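Long-range contact in 11R-lipoxygenase (Gersemia fruticosa, PDB 3VF1), which probably inserts molecular oxygen into a lipid substrate at a non-heme iron centre, with regulation by calcium: residues E152-E157 against N410-H415. Numbering follows the deposited sequence.
Sequences EQRTKE and NLPSVH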
loop_
_atom_site.group_PDB
_atom_site.type_symbol
_atom_site.label_atom_id
_atom_site.label_comp_id
_atom_site.label_asym_id
_atom_site.label_seq_id
_atom_site.Cartn_x
_atom_site.Cartn_y
_atom_site.Cartn_z
ATOM N N GLU A 152 10.503 -33.435 1.359
ATOM C CA GLU A 152 11.873 -33.200 1.801
ATOM C C GLU A 152 12.417 -31.892 1.239
ATOM O O GLU A 152 13.224 -31.221 1.881
ATOM C CB GLU A 152 12.779 -34.363 1.391
ATOM C CG GLU A 152 12.536 -35.641 2.181
ATOM C CD GLU A 152 13.527 -36.738 1.841
ATOM O OE1 GLU A 152 14.338 -36.545 0.910
ATOM O OE2 GLU A 152 13.494 -37.794 2.510
ATOM N N GLN A 153 11.968 -31.532 0.041
ATOM C CA GLN A 153 12.434 -30.317 -0.612
ATOM C C GLN A 153 11.868 -29.067 0.059
ATOM O O GLN A 153 12.612 -28.150 0.407
ATOM C CB GLN A 153 12.054 -30.331 -2.093
ATOM C CG GLN A 153 12.539 -29.112 -2.862
ATOM C CD GLN A 153 14.030 -28.884 -2.709
ATOM O OE1 GLN A 153 14.466 -27.800 -2.322
ATOM N NE2 GLN A 153 14.822 -29.906 -3.015
ATOM N N ARG A 154 10.551 -29.039 0.241
ATOM C CA ARG A 154 9.881 -27.875 0.814
ATOM C C ARG A 154 10.428 -27.518 2.189
ATOM O O ARG A 154 10.408 -26.355 2.589
ATOM C CB ARG A 154 8.370 -28.112 0.890
ATOM C CG ARG A 154 7.949 -29.223 1.835
ATOM C CD ARG A 154 6.533 -29.683 1.527
ATOM N NE ARG A 154 5.578 -28.581 1.586
ATOM C CZ ARG A 154 4.430 -28.537 0.913
ATOM N NH1 ARG A 154 4.076 -29.532 0.111
ATOM N NH2 ARG A 154 3.634 -27.485 1.038
ATOM N N THR A 155 10.920 -28.518 2.911
ATOM C CA THR A 155 11.501 -28.290 4.226
ATOM C C THR A 155 12.850 -27.593 4.087
ATOM O O THR A 155 13.211 -26.740 4.898
ATOM C CB THR A 155 11.691 -29.610 4.992
ATOM O OG1 THR A 155 10.429 -30.279 5.122
ATOM C CG2 THR A 155 12.266 -29.351 6.376
ATOM N N LYS A 156 13.590 -27.961 3.047
ATOM C CA LYS A 156 14.896 -27.372 2.781
ATOM C C LYS A 156 14.753 -25.949 2.251
ATOM O O LYS A 156 15.487 -25.049 2.655
ATOM C CB LYS A 156 15.662 -28.231 1.774
ATOM C CG LYS A 156 16.971 -27.621 1.296
ATOM C CD LYS A 156 17.664 -28.530 0.292
ATOM C CE LYS A 156 18.860 -27.846 -0.353
ATOM N NZ LYS A 156 19.897 -27.449 0.641
ATOM N N GLU A 157 13.804 -25.755 1.340
ATOM C CA GLU A 157 13.559 -24.446 0.748
ATOM C C GLU A 157 13.296 -23.411 1.837
ATOM O O GLU A 157 13.968 -22.381 1.910
ATOM C CB GLU A 157 12.360 -24.516 -0.197
ATOM C CG GLU A 157 12.160 -23.274 -1.048
ATOM C CD GLU A 157 10.857 -23.308 -1.826
ATOM O OE1 GLU A 157 9.915 -23.993 -1.375
ATOM O OE2 GLU A 157 10.772 -22.653 -2.889
ATOM N N ASN A 410 8.326 -19.046 6.232
ATOM C CA ASN A 410 7.508 -20.176 6.665
ATOM C C ASN A 410 6.792 -20.941 5.551
ATOM O O ASN A 410 6.331 -22.061 5.771
ATOM C CB ASN A 410 6.479 -19.700 7.692
ATOM C CG ASN A 410 7.121 -19.009 8.878
ATOM O OD1 ASN A 410 7.584 -19.659 9.815
ATOM N ND2 ASN A 410 7.155 -17.681 8.842
ATOM N N LEU A 411 6.696 -20.350 4.365
ATOM C CA LEU A 411 5.962 -20.981 3.272
ATOM C C LEU A 411 6.872 -21.340 2.102
ATOM O O LEU A 411 7.679 -20.519 1.664
ATOM C CB LEU A 411 4.847 -20.060 2.775
ATOM C CG LEU A 411 3.787 -19.653 3.798
ATOM C CD1 LEU A 411 2.761 -18.740 3.145
ATOM C CD2 LEU A 411 3.114 -20.874 4.402
ATOM N N PRO A 412 6.746 -22.576 1.595
ATOM C CA PRO A 412 7.433 -22.973 0.364
ATOM C C PRO A 412 6.636 -22.530 -0.857
ATOM O O PRO A 412 5.416 -22.385 -0.767
ATOM C CB PRO A 412 7.462 -24.496 0.464
ATOM C CG PRO A 412 6.232 -24.834 1.233
ATOM C CD PRO A 412 6.021 -23.704 2.207
ATOM N N SER A 413 7.315 -22.324 -1.981
ATOM C CA SER A 413 6.671 -21.792 -3.179
ATOM C C SER A 413 5.644 -22.747 -3.794
ATOM O O SER A 413 4.979 -22.397 -4.770
ATOM C CB SER A 413 7.728 -21.419 -4.224
ATOM O OG SER A 413 8.575 -22.516 -4.508
ATOM N N VAL A 414 5.519 -23.947 -3.233
ATOM C CA VAL A 414 4.541 -24.917 -3.718
ATOM C C VAL A 414 3.215 -24.783 -2.964
ATOM O O VAL A 414 2.206 -25.371 -3.349
ATOM C CB VAL A 414 5.071 -26.366 -3.585
ATOM C CG1 VAL A 414 5.113 -26.797 -2.123
ATOM C CG2 VAL A 414 4.223 -27.328 -4.407
ATOM N N HIS A 415 3.225 -23.994 -1.895
ATOM C CA HIS A 415 2.036 -23.781 -1.076
ATOM C C HIS A 415 1.067 -22.822 -1.776
ATOM O O HIS A 415 1.487 -21.797 -2.315
ATOM C CB HIS A 415 2.450 -23.211 0.279
ATOM C CG HIS A 415 1.400 -23.335 1.339
ATOM N ND1 HIS A 415 0.138 -22.800 1.206
ATOM C CD2 HIS A 415 1.431 -23.922 2.559
ATOM C CE1 HIS A 415 -0.566 -23.058 2.292
ATOM N NE2 HIS A 415 0.194 -23.737 3.130
#
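The guanidinium of Arg154 takes Val414 CG1 over one face, 3.4 Å above its plane and offset toward the rim. His415 CD2 lies at the edge, near that plane. Pro412 CG approaches Arg154 NH2 obliquely, at 3.7 Å. The contact joins helix 148-164, which comes after strand 130-134 of the PLAT beta sandwich, to a type I beta turn, Pro412 to His415. This turn links helices 369-410 and 416-425 of the lipoxygenase domain. Arg154 reaches it because its chain bends at chi3 (-57°). The polar partners of the guanidinium lie outside the turn: NE forms a salt bridge with Glu526, while NH1 and NH2 hydrogen-bond to Asn146 OD1 and Ile139 O, respectively. Together they should fix the rotation of the flat group. The His415 ring carries Leu411 CD2 over one face, and NE2 is hydrogen-bonded to Asp524 OD2.

One helical turn on from Arg154, the Glu157 carboxylate grips Ser413 twice. Glu157 CG lies anti to the backbone N (chi1 -170°), and the chain beyond runs extended to the turn. Ser413 N donates to Glu157 OE1 over 3.1 Å, coming from above the carboxylate plane, 36° out of it. OE1 is also hydrogen-bonded to Tyr134 OH, from strand 130-134 of the sandwich. An alanine at Glu157 would probably leave Ser413 N and Tyr134 OH without this partner and set the Ser413 hydroxyl free to turn. In the second bond, Ser413 OG donates to the syn lone pair of Glu157 OE2 at 2.7 Å.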